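Local coordinates for protein putative sulfatase yidJ (Bacteroides fragilis, PDB 2QZU) that probably hydrolyses sulfate esters as a metal-dependent, arylsulfatase-like member of the sulfatase family, at residues Tyr38-Ile46 with Glu332-Leu340; Arg349-Asp360 with Val388-Gln399. All blocks are in the same frame, centred on the assembly; numbering follows the deposited sequence.

How the contacts relate
Contact 1 and contact 2 lie side by side, their centres about 14 Å apart. They follow each other along the chain, since contact 1 closes before contact 2 opens. Both reach the large mixed sheet of the sulfatase fold. Strand 338-341 lies inside that sheet, and strand 349-352 is its outermost strand on one side; strand 64-66 runs between them. The two contacts also touch directly: Ile336 packs on Phe358, Met338 on Ile356 and Leu340 on Val388. Contact 1 ties the loop after strand 29-35 to the sheet. Contact 2 joins the sheet's edge to the chain leading into the smaller antiparallel sheet that starts at strand 399-404.

Contact 1 (Tyr38-Ile46 with Glu332-Leu340); sequences YRGDAIGCI and ESMRIPMIL
Arg335 and Pro337 meet the loop 38-46, which follows strand 29-35 of the alkaline-phosphatase-like sulfatase fold. Arg335 follows the short helix 331-334. Its side chain starts beside its own backbone N and bends about CB-CG (chi2 -88°) and again at chi3, which folds the guanidinium back over Gly40. Beyond CB, the aliphatic part leads to the guanidinium. Arg335 NE donates to a water at 2.6 Å, and that water donates in turn to Asp41 OD1. CZ has Gly40 CA over one face of the group. Arg335 NH1 forms a salt bridge to Asp41 OD1 at 3.1 Å, with the two planar groups turned 70° apart. NH1 also gives a hydrogen bond to a second water, which donates to Gly40 O. NH2 donates a hydrogen bond to Ala69 O, and a weak one to Ile336 O. The backbone adds Gly40 N to Arg335 O at 3.1 Å, with the donor above the carbonyl plane. Further along, the Pro337 ring is touched by Tyr38 and Ile43. Its CG lies 3.6 Å from Tyr38 CD1, obliquely to the ring, and Tyr38 in turn stacks edge-to-face with Phe310. Ile43 CD1 reaches Pro337 CB at 3.6 Å and Ile339 CD1 at 4.2 Å.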
ATOM      1  N   TYR A  38      -4.599   2.706  18.678  1.00  4.16           N
ATOM      2  CA  TYR A  38      -4.636   4.098  19.131  1.00  4.49           C
ATOM      3  C   TYR A  38      -3.740   4.288  20.369  1.00  5.49           C
ATOM      4  O   TYR A  38      -3.989   3.698  21.421  1.00  5.74           O
ATOM      5  CB  TYR A  38      -6.091   4.471  19.466  1.00  6.61           C
ATOM      6  CG  TYR A  38      -6.366   5.953  19.656  1.00  2.86           C
ATOM      7  CD1 TYR A  38      -5.672   6.700  20.609  1.00  6.47           C
ATOM      8  CD2 TYR A  38      -7.339   6.599  18.893  1.00  9.90           C
ATOM      9  CE1 TYR A  38      -5.941   8.061  20.796  1.00  5.45           C
ATOM     10  CE2 TYR A  38      -7.618   7.957  19.075  1.00  9.17           C
ATOM     11  CZ  TYR A  38      -6.912   8.679  20.027  1.00  7.76           C
ATOM     12  OH  TYR A  38      -7.176  10.019  20.214  1.00  5.68           O
ATOM     13  N   ARG A  39      -2.698   5.110  20.240  1.00  4.18           N
ATOM     14  CA  ARG A  39      -1.777   5.371  21.353  1.00  7.61           C
ATOM     15  C   ARG A  39      -2.398   6.229  22.448  1.00  7.90           C
ATOM     16  O   ARG A  39      -3.080   7.215  22.168  1.00  6.48           O
ATOM     17  CB  ARG A  39      -0.503   6.061  20.859  1.00  9.30           C
ATOM     18  CG  ARG A  39       0.433   5.152  20.089  1.00  6.93           C
ATOM     19  CD  ARG A  39       1.804   5.790  19.877  1.00 10.14           C
ATOM     20  NE  ARG A  39       1.776   6.958  18.996  1.00  4.93           N
ATOM     21  CZ  ARG A  39       1.645   8.217  19.410  1.00  9.88           C
ATOM     22  NH1 ARG A  39       1.523   8.493  20.702  1.00  9.61           N
ATOM     23  NH2 ARG A  39       1.656   9.206  18.527  1.00  7.87           N
ATOM     24  N   GLY A  40      -2.130   5.861  23.696  1.00  8.46           N
ATOM     25  CA  GLY A  40      -2.675   6.594  24.826  1.00 10.71           C
ATOM     26  C   GLY A  40      -2.346   8.078  24.887  1.00 10.47           C
ATOM     27  O   GLY A  40      -3.200   8.882  25.262  1.00  9.90           O
ATOM     28  N   ASP A  41      -1.124   8.461  24.530  1.00 10.00           N
ATOM     29  CA  ASP A  41      -0.759   9.875  24.589  1.00  7.28           C
ATOM     30  C   ASP A  41      -1.241  10.700  23.403  1.00  8.06           C
ATOM     31  O   ASP A  41      -1.052  11.913  23.378  1.00  8.23           O
ATOM     32  CB  ASP A  41       0.760  10.044  24.739  1.00 11.44           C
ATOM     33  CG  ASP A  41       1.266   9.584  26.096  1.00 16.75           C
ATOM     34  OD1 ASP A  41       0.473   9.602  27.061  1.00 12.72           O
ATOM     35  OD2 ASP A  41       2.455   9.219  26.200  1.00 24.06           O
ATOM     36  N   ALA A  42      -1.873  10.050  22.430  1.00  6.45           N
ATOM     37  CA  ALA A  42      -2.366  10.761  21.255  1.00  8.74           C
ATOM     38  C   ALA A  42      -3.766  11.321  21.484  1.00 12.62           C
ATOM     39  O   ALA A  42      -4.664  11.134  20.666  1.00 11.74           O
ATOM     40  CB  ALA A  42      -2.358   9.839  20.037  1.00 13.06           C
ATOM     41  N   ILE A  43      -3.943  11.993  22.618  1.00 11.11           N
ATOM     42  CA  ILE A  43      -5.210  12.627  22.967  1.00 16.12           C
ATOM     43  C   ILE A  43      -4.845  14.082  23.236  1.00 16.47           C
ATOM     44  O   ILE A  43      -3.926  14.362  24.008  1.00 19.08           O
ATOM     45  CB  ILE A  43      -5.836  12.016  24.244  1.00 18.68           C
ATOM     46  CG1 ILE A  43      -6.157  10.536  24.019  1.00 15.28           C
ATOM     47  CG2 ILE A  43      -7.113  12.766  24.605  1.00 18.16           C
ATOM     48  CD1 ILE A  43      -6.671   9.824  25.263  1.00 15.82           C
ATOM     49  N   GLY A  44      -5.558  14.999  22.594  1.00 14.54           N
ATOM     50  CA  GLY A  44      -5.267  16.412  22.751  1.00 11.08           C
ATOM     51  C   GLY A  44      -5.204  16.960  24.164  1.00 15.57           C
ATOM     52  O   GLY A  44      -4.263  17.681  24.509  1.00 16.92           O
ATOM     53  N   CYS A  45      -6.194  16.623  24.985  1.00 14.66           N
ATOM     54  CA  CYS A  45      -6.241  17.129  26.351  1.00 15.96           C
ATOM     55  C   CYS A  45      -5.102  16.665  27.253  1.00 16.06           C
ATOM     56  O   CYS A  45      -4.912  17.221  28.336  1.00 14.44           O
ATOM     57  CB  CYS A  45      -7.593  16.796  26.998  1.00 12.35           C
ATOM     58  SG  CYS A  45      -7.977  15.040  27.123  1.00 23.08           S
ATOM     59  N   ILE A  46      -4.344  15.659  26.821  1.00 11.97           N
ATOM     60  CA  ILE A  46      -3.224  15.171  27.618  1.00 14.57           C
ATOM     61  C   ILE A  46      -2.038  16.130  27.468  1.00 15.83           C
ATOM     62  O   ILE A  46      -1.105  16.123  28.272  1.00 16.78           O
ATOM     63  CB  ILE A  46      -2.840  13.728  27.209  1.00 17.07           C
ATOM     64  CG1 ILE A  46      -3.976  12.780  27.609  1.00 18.70           C
ATOM     65  CG2 ILE A  46      -1.539  13.305  27.885  1.00 19.77           C
ATOM     66  CD1 ILE A  46      -3.736  11.324  27.269  1.00 10.24           C
ATOM     67  N   GLU A 332       5.037   3.099  24.243  1.00  6.37           N
ATOM     68  CA  GLU A 332       4.269   3.511  23.065  1.00  8.30           C
ATOM     69  C   GLU A 332       3.394   2.380  22.525  1.00  8.29           C
ATOM     70  O   GLU A 332       2.428   2.618  21.799  1.00  9.21           O
ATOM     71  CB  GLU A 332       5.194   4.023  21.953  1.00 11.28           C
ATOM     72  CG  GLU A 332       6.106   2.964  21.360  1.00 14.53           C
ATOM     73  CD  GLU A 332       7.443   2.866  22.069  1.00 26.87           C
ATOM     74  OE1 GLU A 332       7.542   3.284  23.242  1.00 25.20           O
ATOM     75  OE2 GLU A 332       8.401   2.356  21.451  1.00 13.78           O
ATOM     76  N   SER A 333       3.743   1.153  22.895  1.00  4.41           N
ATOM     77  CA  SER A 333       3.009  -0.036  22.485  1.00  5.99           C
ATOM     78  C   SER A 333       1.927  -0.418  23.504  1.00  5.96           C
ATOM     79  O   SER A 333       0.786  -0.720  23.136  1.00  7.99           O
ATOM     80  CB  SER A 333       3.996  -1.199  22.303  1.00  8.00           C
ATOM     81  OG  SER A 333       3.327  -2.432  22.114  1.00 13.55           O
HETATM   82  N   MSE A 334       2.284  -0.394  24.784  1.00  6.04           N
HETATM   83  CA  MSE A 334       1.355  -0.757  25.855  1.00  5.35           C
HETATM   84  C   MSE A 334       0.312   0.303  26.229  1.00  6.68           C
HETATM   85  O   MSE A 334      -0.829  -0.038  26.537  1.00  7.93           O
HETATM   86  CB  MSE A 334       2.129  -1.138  27.128  1.00  8.35           C
HETATM   87  CG  MSE A 334       2.994  -2.393  27.016  1.00  7.99           C
HETATM   88 SE   MSE A 334       3.741  -2.909  28.755  1.00 22.60          SE
HETATM   89  CE  MSE A 334       2.119  -3.611  29.543  1.00 12.76           C
ATOM     90  N   ARG A 335       0.693   1.578  26.216  1.00  4.04           N
ATOM     91  CA  ARG A 335      -0.231   2.645  26.598  1.00  5.58           C
ATOM     92  C   ARG A 335      -1.393   2.847  25.630  1.00  9.54           C
ATOM     93  O   ARG A 335      -1.203   3.000  24.421  1.00  8.55           O
ATOM     94  CB  ARG A 335       0.536   3.956  26.796  1.00  7.47           C
ATOM     95  CG  ARG A 335       1.279   4.027  28.124  1.00 14.15           C
ATOM     96  CD  ARG A 335       0.380   4.579  29.225  1.00 11.91           C
ATOM     97  NE  ARG A 335      -0.030   5.939  28.892  1.00  9.99           N
ATOM     98  CZ  ARG A 335      -1.270   6.309  28.583  1.00  8.07           C
ATOM     99  NH1 ARG A 335      -1.519   7.575  28.280  1.00 13.63           N
ATOM    100  NH2 ARG A 335      -2.263   5.429  28.599  1.00 10.58           N
ATOM    101  N   ILE A 336      -2.603   2.838  26.182  1.00  5.65           N
ATOM    102  CA  ILE A 336      -3.818   3.016  25.403  1.00  5.33           C
ATOM    103  C   ILE A 336      -4.722   4.072  26.021  1.00  7.05           C
ATOM    104  O   ILE A 336      -4.624   4.377  27.217  1.00  8.85           O
ATOM    105  CB  ILE A 336      -4.646   1.704  25.319  1.00  4.40           C
ATOM    106  CG1 ILE A 336      -4.984   1.210  26.731  1.00 10.21           C
ATOM    107  CG2 ILE A 336      -3.877   0.647  24.556  1.00  5.81           C
ATOM    108  CD1 ILE A 336      -5.987   0.054  26.770  1.00  3.17           C
ATOM    109  N   PRO A 337      -5.592   4.677  25.201  1.00  6.26           N
ATOM    110  CA  PRO A 337      -6.500   5.687  25.737  1.00  8.70           C
ATOM    111  C   PRO A 337      -7.536   4.932  26.559  1.00  7.44           C
ATOM    112  O   PRO A 337      -7.782   3.744  26.323  1.00  4.87           O
ATOM    113  CB  PRO A 337      -7.100   6.313  24.486  1.00  7.17           C
ATOM    114  CG  PRO A 337      -7.122   5.174  23.519  1.00  9.79           C
ATOM    115  CD  PRO A 337      -5.757   4.546  23.744  1.00  9.66           C
HETATM  116  N   MSE A 338      -8.133   5.615  27.521  1.00  7.63           N
HETATM  117  CA  MSE A 338      -9.139   5.006  28.375  1.00  6.72           C
HETATM  118  C   MSE A 338      -9.931   6.144  28.990  1.00 11.01           C
HETATM  119  O   MSE A 338      -9.566   6.677  30.039  1.00  8.10           O
HETATM  120  CB  MSE A 338      -8.457   4.172  29.467  1.00  9.18           C
HETATM  121  CG  MSE A 338      -9.385   3.484  30.444  1.00 11.54           C
HETATM  122 SE   MSE A 338     -10.325   1.977  29.688  1.00 30.18          SE
HETATM  123  CE  MSE A 338      -8.846   0.710  29.545  1.00 11.74           C
ATOM    124  N   ILE A 339     -11.000   6.528  28.301  1.00  6.45           N
ATOM    125  CA  ILE A 339     -11.881   7.601  28.738  1.00  7.39           C
ATOM    126  C   ILE A 339     -13.236   6.981  29.051  1.00 10.47           C
ATOM    127  O   ILE A 339     -13.771   6.208  28.256  1.00  8.77           O
ATOM    128  CB  ILE A 339     -12.059   8.659  27.627  1.00  5.58           C
ATOM    129  CG1 ILE A 339     -10.707   9.274  27.267  1.00  8.54           C
ATOM    130  CG2 ILE A 339     -13.024   9.749  28.090  1.00 10.84           C
ATOM    131  CD1 ILE A 339     -10.762  10.213  26.087  1.00 15.41           C
ATOM    132  N   LEU A 340     -13.792   7.320  30.208  1.00  7.25           N
ATOM    133  CA  LEU A 340     -15.077   6.770  30.606  1.00  8.49           C
ATOM    134  C   LEU A 340     -15.983   7.850  31.186  1.00  7.42           C
ATOM    135  O   LEU A 340     -15.538   8.714  31.945  1.00  7.79           O
ATOM    136  CB  LEU A 340     -14.855   5.652  31.632  1.00  8.73           C
ATOM    137  CG  LEU A 340     -16.015   4.740  32.045  1.00 13.94           C
ATOM    138  CD1 LEU A 340     -15.447   3.465  32.646  1.00 14.82           C
ATOM    139  CD2 LEU A 340     -16.925   5.447  33.040  1.00 18.29           C
TER
HETATM  140  O   HOH W   1      -4.101   7.933  27.683  1.00 10.93           O
HETATM  141  O   HOH W   2       2.080   7.489  28.929  1.00 27.29           O

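Contact 2 (Arg349-Asp360 with Val388-Gln399); sequences RKSDPLMIAFAD and VLTGKNKKDLVQ
Arg349 reaches the end of helix 385-390 with its guanidinium. Arg349 NH1 and NH2 both bind Val388 O end-on, at 2.8 Å for NH1, and this oxygen lies in the guanidinium plane. Gly391 CA sits over the centre of one face, 3.4 Å from Arg349 CZ. Gly391 leaves the helix with positive phi. Asp352 OD2 forms a salt bridge to Arg349 NH1 at 2.9 Å. Its OD1 takes the backbone N of Leu354 in an Asx turn. Leu354 then spreads its two methyls: CD1 packs on Leu397 CD2 at 3.8 Å, while CD2 faces Val388 CG2. The side chain of Met355, a selenomethionine, slides past that of Gln399 in the opposite direction, with Met355 SE 3.6 Å from Gln399 CG. Gln399 bends at chi2 (-75°), bringing NE2 to Met355 O at 2.9 Å, in the carbonyl plane, and to Asp360 OD2 at 2.8 Å, on its syn lone pair. Ala357 N also donates to OD2, while OD1 accepts from Phe382 N and from a water that donates to Gln399 OE1 too. The chain leaving edge strand 349-352 of the large sheet is thus held against the start of strand 399-404 of the small C-terminal antiparallel sheet, a two-part build familiar from sulfatases.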
ATOM      1  N   ARG A 349     -13.541  13.915  36.761  1.00 19.17           N
ATOM      2  CA  ARG A 349     -12.266  13.993  37.462  1.00 19.47           C
ATOM      3  C   ARG A 349     -11.199  14.317  36.421  1.00 23.26           C
ATOM      4  O   ARG A 349     -11.127  13.661  35.383  1.00 25.13           O
ATOM      5  CB  ARG A 349     -11.938  12.660  38.149  1.00 14.97           C
ATOM      6  CG  ARG A 349     -12.970  12.211  39.184  1.00 17.58           C
ATOM      7  CD  ARG A 349     -12.362  11.232  40.183  1.00 19.99           C
ATOM      8  NE  ARG A 349     -11.932   9.972  39.579  1.00 11.44           N
ATOM      9  CZ  ARG A 349     -12.740   8.946  39.328  1.00 12.23           C
ATOM     10  NH1 ARG A 349     -12.259   7.840  38.776  1.00 14.38           N
ATOM     11  NH2 ARG A 349     -14.029   9.019  39.634  1.00 16.93           N
ATOM     12  N   LYS A 350     -10.383  15.329  36.698  1.00 27.68           N
ATOM     13  CA  LYS A 350      -9.328  15.751  35.780  1.00 32.63           C
ATOM     14  C   LYS A 350      -8.568  14.576  35.171  1.00 33.21           C
ATOM     15  O   LYS A 350      -8.753  14.243  33.999  1.00 39.94           O
ATOM     16  CB  LYS A 350      -8.360  16.683  36.496  1.00 35.96           C
ATOM     17  N   SER A 351      -7.707  13.957  35.971  1.00 32.00           N
ATOM     18  CA  SER A 351      -6.918  12.818  35.514  1.00 33.70           C
ATOM     19  C   SER A 351      -6.809  11.787  36.627  1.00 33.09           C
ATOM     20  O   SER A 351      -6.608  12.136  37.790  1.00 32.40           O
ATOM     21  CB  SER A 351      -5.511  13.270  35.106  1.00 33.99           C
ATOM     22  OG  SER A 351      -5.557  14.243  34.077  1.00 42.58           O
ATOM     23  N   ASP A 352      -6.948  10.518  36.268  1.00 24.35           N
ATOM     24  CA  ASP A 352      -6.856   9.443  37.246  1.00 20.25           C
ATOM     25  C   ASP A 352      -5.639   8.595  36.888  1.00 19.55           C
ATOM     26  O   ASP A 352      -5.514   8.132  35.756  1.00 17.93           O
ATOM     27  CB  ASP A 352      -8.122   8.588  37.206  1.00 18.53           C
ATOM     28  CG  ASP A 352      -8.294   7.747  38.450  1.00 23.56           C
ATOM     29  OD1 ASP A 352      -7.333   7.047  38.836  1.00 21.89           O
ATOM     30  OD2 ASP A 352      -9.392   7.783  39.040  1.00 28.01           O
ATOM     31  N   PRO A 353      -4.723   8.388  37.847  1.00 17.29           N
ATOM     32  CA  PRO A 353      -3.518   7.590  37.600  1.00 11.92           C
ATOM     33  C   PRO A 353      -3.701   6.071  37.682  1.00 12.63           C
ATOM     34  O   PRO A 353      -2.739   5.326  37.518  1.00 10.87           O
ATOM     35  CB  PRO A 353      -2.555   8.101  38.663  1.00 15.95           C
ATOM     36  CG  PRO A 353      -3.469   8.330  39.823  1.00 14.34           C
ATOM     37  CD  PRO A 353      -4.660   9.027  39.175  1.00 17.51           C
ATOM     38  N   LEU A 354      -4.925   5.617  37.933  1.00 10.00           N
ATOM     39  CA  LEU A 354      -5.201   4.181  38.041  1.00  9.25           C
ATOM     40  C   LEU A 354      -4.665   3.409  36.832  1.00  7.69           C
ATOM     41  O   LEU A 354      -5.012   3.719  35.697  1.00  8.74           O
ATOM     42  CB  LEU A 354      -6.709   3.945  38.146  1.00  9.87           C
ATOM     43  CG  LEU A 354      -7.116   2.478  38.320  1.00  6.33           C
ATOM     44  CD1 LEU A 354      -6.716   1.999  39.711  1.00  7.46           C
ATOM     45  CD2 LEU A 354      -8.620   2.336  38.119  1.00  8.00           C
HETATM   46  N   MSE A 355      -3.844   2.389  37.075  1.00  9.98           N
HETATM   47  CA  MSE A 355      -3.284   1.614  35.967  1.00 11.50           C
HETATM   48  C   MSE A 355      -4.243   0.523  35.498  1.00  8.35           C
HETATM   49  O   MSE A 355      -3.919  -0.667  35.529  1.00 11.66           O
HETATM   50  CB  MSE A 355      -1.948   0.982  36.367  1.00 13.73           C
HETATM   51  CG  MSE A 355      -1.098   0.601  35.164  1.00 12.66           C
HETATM   52 SE   MSE A 355       0.326  -0.624  35.578  1.00 22.38          SE
HETATM   53  CE  MSE A 355       1.273   0.465  36.880  1.00 11.77           C
ATOM     54  N   ILE A 356      -5.426   0.939  35.062  1.00  4.48           N
ATOM     55  CA  ILE A 356      -6.429   0.006  34.577  1.00  8.24           C
ATOM     56  C   ILE A 356      -5.969  -0.568  33.239  1.00  9.60           C
ATOM     57  O   ILE A 356      -5.310   0.114  32.452  1.00  8.05           O
ATOM     58  CB  ILE A 356      -7.804   0.715  34.419  1.00  8.33           C
ATOM     59  CG1 ILE A 356      -8.848  -0.261  33.874  1.00  8.01           C
ATOM     60  CG2 ILE A 356      -7.675   1.922  33.500  1.00  7.65           C
ATOM     61  CD1 ILE A 356     -10.266   0.277  33.948  1.00 12.78           C
ATOM     62  N   ALA A 357      -6.296  -1.832  32.991  1.00  8.99           N
ATOM     63  CA  ALA A 357      -5.904  -2.471  31.744  1.00  5.01           C
ATOM     64  C   ALA A 357      -7.117  -2.774  30.884  1.00  7.10           C
ATOM     65  O   ALA A 357      -8.231  -2.940  31.385  1.00  8.32           O
ATOM     66  CB  ALA A 357      -5.141  -3.763  32.026  1.00  5.60           C
ATOM     67  N   PHE A 358      -6.882  -2.854  29.582  1.00  8.20           N
ATOM     68  CA  PHE A 358      -7.920  -3.160  28.607  1.00  6.51           C
ATOM     69  C   PHE A 358      -8.724  -4.382  29.061  1.00 11.02           C
ATOM     70  O   PHE A 358      -9.953  -4.383  29.004  1.00 10.38           O
ATOM     71  CB  PHE A 358      -7.247  -3.431  27.254  1.00  8.68           C
ATOM     72  CG  PHE A 358      -8.198  -3.617  26.100  1.00  5.64           C
ATOM     73  CD1 PHE A 358      -9.038  -2.585  25.687  1.00  4.73           C
ATOM     74  CD2 PHE A 358      -8.189  -4.807  25.370  1.00  5.63           C
ATOM     75  CE1 PHE A 358      -9.851  -2.734  24.562  1.00  8.55           C
ATOM     76  CE2 PHE A 358      -8.994  -4.967  24.245  1.00  8.28           C
ATOM     77  CZ  PHE A 358      -9.827  -3.928  23.838  1.00  9.17           C
ATOM     78  N   ALA A 359      -8.023  -5.407  29.543  1.00  6.78           N
ATOM     79  CA  ALA A 359      -8.661  -6.652  29.972  1.00  9.73           C
ATOM     80  C   ALA A 359      -9.423  -6.605  31.296  1.00  9.92           C
ATOM     81  O   ALA A 359     -10.142  -7.544  31.630  1.00  9.44           O
ATOM     82  CB  ALA A 359      -7.623  -7.768  30.019  1.00 11.71           C
ATOM     83  N   ASP A 360      -9.262  -5.529  32.056  1.00  8.96           N
ATOM     84  CA  ASP A 360      -9.963  -5.406  33.331  1.00  7.23           C
ATOM     85  C   ASP A 360     -11.395  -4.921  33.147  1.00  3.18           C
ATOM     86  O   ASP A 360     -12.184  -4.939  34.093  1.00  4.86           O
ATOM     87  CB  ASP A 360      -9.235  -4.431  34.262  1.00  5.01           C
ATOM     88  CG  ASP A 360      -7.831  -4.883  34.594  1.00 11.60           C
ATOM     89  OD1 ASP A 360      -7.606  -6.113  34.684  1.00 10.38           O
ATOM     90  OD2 ASP A 360      -6.956  -4.008  34.781  1.00 11.07           O
ATOM     91  N   VAL A 388     -12.721   3.013  39.873  1.00  9.07           N
ATOM     92  CA  VAL A 388     -13.236   3.815  38.773  1.00 10.91           C
ATOM     93  C   VAL A 388     -14.349   4.761  39.230  1.00 11.37           C
ATOM     94  O   VAL A 388     -14.341   5.945  38.901  1.00 12.85           O
ATOM     95  CB  VAL A 388     -13.771   2.915  37.631  1.00  9.17           C
ATOM     96  CG1 VAL A 388     -14.462   3.761  36.576  1.00  9.91           C
ATOM     97  CG2 VAL A 388     -12.617   2.139  37.004  1.00  5.36           C
ATOM     98  N   LEU A 389     -15.293   4.235  40.004  1.00 10.39           N
ATOM     99  CA  LEU A 389     -16.416   5.034  40.484  1.00 14.81           C
ATOM    100  C   LEU A 389     -16.045   6.148  41.461  1.00 15.42           C
ATOM    101  O   LEU A 389     -16.492   7.286  41.314  1.00 15.86           O
ATOM    102  CB  LEU A 389     -17.455   4.125  41.149  1.00 13.00           C
ATOM    103  CG  LEU A 389     -18.232   3.145  40.267  1.00 10.33           C
ATOM    104  CD1 LEU A 389     -19.020   2.191  41.159  1.00 19.60           C
ATOM    105  CD2 LEU A 389     -19.168   3.906  39.337  1.00 16.38           C
ATOM    106  N   THR A 390     -15.221   5.822  42.449  1.00 16.74           N
ATOM    107  CA  THR A 390     -14.839   6.791  43.472  1.00 20.58           C
ATOM    108  C   THR A 390     -13.571   7.580  43.189  1.00 18.63           C
ATOM    109  O   THR A 390     -13.417   8.707  43.660  1.00 19.34           O
ATOM    110  CB  THR A 390     -14.655   6.102  44.837  1.00 19.74           C
ATOM    111  OG1 THR A 390     -13.568   5.172  44.757  1.00 25.16           O
ATOM    112  CG2 THR A 390     -15.923   5.359  45.238  1.00 24.95           C
ATOM    113  N   GLY A 391     -12.662   6.992  42.423  1.00 16.69           N
ATOM    114  CA  GLY A 391     -11.414   7.669  42.140  1.00 18.20           C
ATOM    115  C   GLY A 391     -10.390   7.273  43.188  1.00 20.13           C
ATOM    116  O   GLY A 391      -9.270   7.782  43.202  1.00 20.71           O
ATOM    117  N   LYS A 392     -10.787   6.370  44.080  1.00 24.57           N
ATOM    118  CA  LYS A 392      -9.897   5.889  45.131  1.00 29.63           C
ATOM    119  C   LYS A 392      -8.756   5.145  44.451  1.00 32.63           C
ATOM    120  O   LYS A 392      -8.982   4.204  43.691  1.00 33.86           O
ATOM    121  CB  LYS A 392     -10.648   4.956  46.076  1.00 31.00           C
ATOM    122  N   ASN A 393      -7.530   5.574  44.722  1.00 32.79           N
ATOM    123  CA  ASN A 393      -6.358   4.963  44.113  1.00 34.75           C
ATOM    124  C   ASN A 393      -6.063   3.560  44.626  1.00 33.64           C
ATOM    125  O   ASN A 393      -6.559   3.139  45.672  1.00 31.35           O
ATOM    126  CB  ASN A 393      -5.140   5.859  44.325  1.00 36.62           C
ATOM    127  N   LYS A 394      -5.253   2.839  43.858  1.00 32.88           N
ATOM    128  CA  LYS A 394      -4.828   1.487  44.195  1.00 30.95           C
ATOM    129  C   LYS A 394      -3.341   1.458  43.854  1.00 32.45           C
ATOM    130  O   LYS A 394      -2.926   0.845  42.872  1.00 28.94           O
ATOM    131  CB  LYS A 394      -5.593   0.458  43.358  1.00 26.92           C
ATOM    132  CG  LYS A 394      -5.282  -0.989  43.711  1.00 23.50           C
ATOM    133  CD  LYS A 394      -6.124  -1.957  42.894  1.00 24.75           C
ATOM    134  CE  LYS A 394      -5.705  -3.395  43.157  1.00 28.98           C
ATOM    135  NZ  LYS A 394      -6.500  -4.372  42.365  1.00 36.37           N
ATOM    136  N   LYS A 395      -2.553   2.146  44.675  1.00 32.47           N
ATOM    137  CA  LYS A 395      -1.108   2.263  44.487  1.00 32.88           C
ATOM    138  C   LYS A 395      -0.344   0.955  44.314  1.00 30.75           C
ATOM    139  O   LYS A 395       0.734   0.939  43.721  1.00 31.66           O
ATOM    140  CB  LYS A 395      -0.506   3.060  45.643  1.00 32.94           C
ATOM    141  N   ASP A 396      -0.886  -0.142  44.829  1.00 27.11           N
ATOM    142  CA  ASP A 396      -0.208  -1.430  44.714  1.00 28.42           C
ATOM    143  C   ASP A 396      -0.526  -2.156  43.411  1.00 26.15           C
ATOM    144  O   ASP A 396      -0.045  -3.266  43.183  1.00 27.85           O
ATOM    145  CB  ASP A 396      -0.583  -2.328  45.892  1.00 26.92           C
ATOM    146  CG  ASP A 396      -2.068  -2.626  45.945  1.00 32.74           C
ATOM    147  OD1 ASP A 396      -2.864  -1.667  46.038  1.00 30.15           O
ATOM    148  OD2 ASP A 396      -2.436  -3.819  45.895  1.00 32.73           O
ATOM    149  N   LEU A 397      -1.329  -1.534  42.555  1.00 18.34           N
ATOM    150  CA  LEU A 397      -1.697  -2.166  41.294  1.00 11.06           C
ATOM    151  C   LEU A 397      -0.518  -2.310  40.342  1.00 13.85           C
ATOM    152  O   LEU A 397       0.174  -1.339  40.021  1.00 12.52           O
ATOM    153  CB  LEU A 397      -2.825  -1.381  40.616  1.00 10.42           C
ATOM    154  CG  LEU A 397      -3.389  -1.916  39.294  1.00 11.62           C
ATOM    155  CD1 LEU A 397      -3.867  -3.357  39.447  1.00 12.48           C
ATOM    156  CD2 LEU A 397      -4.536  -1.018  38.863  1.00 11.82           C
ATOM    157  N   VAL A 398      -0.297  -3.544  39.907  1.00 12.42           N
ATOM    158  CA  VAL A 398       0.769  -3.874  38.973  1.00 10.53           C
ATOM    159  C   VAL A 398       0.125  -4.725  37.884  1.00  9.14           C
ATOM    160  O   VAL A 398      -0.619  -5.665  38.182  1.00  7.85           O
ATOM    161  CB  VAL A 398       1.892  -4.676  39.669  1.00 13.21           C
ATOM    162  CG1 VAL A 398       2.921  -5.132  38.646  1.00  7.72           C
ATOM    163  CG2 VAL A 398       2.551  -3.815  40.742  1.00 16.07           C
ATOM    164  N   GLN A 399       0.398  -4.385  36.630  1.00  8.08           N
ATOM    165  CA  GLN A 399      -0.172  -5.111  35.501  1.00  4.70           C
ATOM    166  C   GLN A 399       0.874  -5.972  34.807  1.00  7.15           C
ATOM    167  O   GLN A 399       2.050  -5.612  34.746  1.00  7.12           O
ATOM    168  CB  GLN A 399      -0.770  -4.129  34.488  1.00  7.17           C
ATOM    169  CG  GLN A 399      -1.968  -3.335  34.996  1.00 11.75           C
ATOM    170  CD  GLN A 399      -3.241  -4.159  35.065  1.00 17.34           C
ATOM    171  OE1 GLN A 399      -3.246  -5.349  34.749  1.00  8.37           O
ATOM    172  NE2 GLN A 399      -4.335  -3.522  35.475  1.00 11.82           N
TER
HETATM  173  O   HOH W   3      -2.828   2.273  39.808  1.00 11.08           O
HETATM  174  O   HOH W   4      -5.313  -6.984  33.985  1.00  7.69           O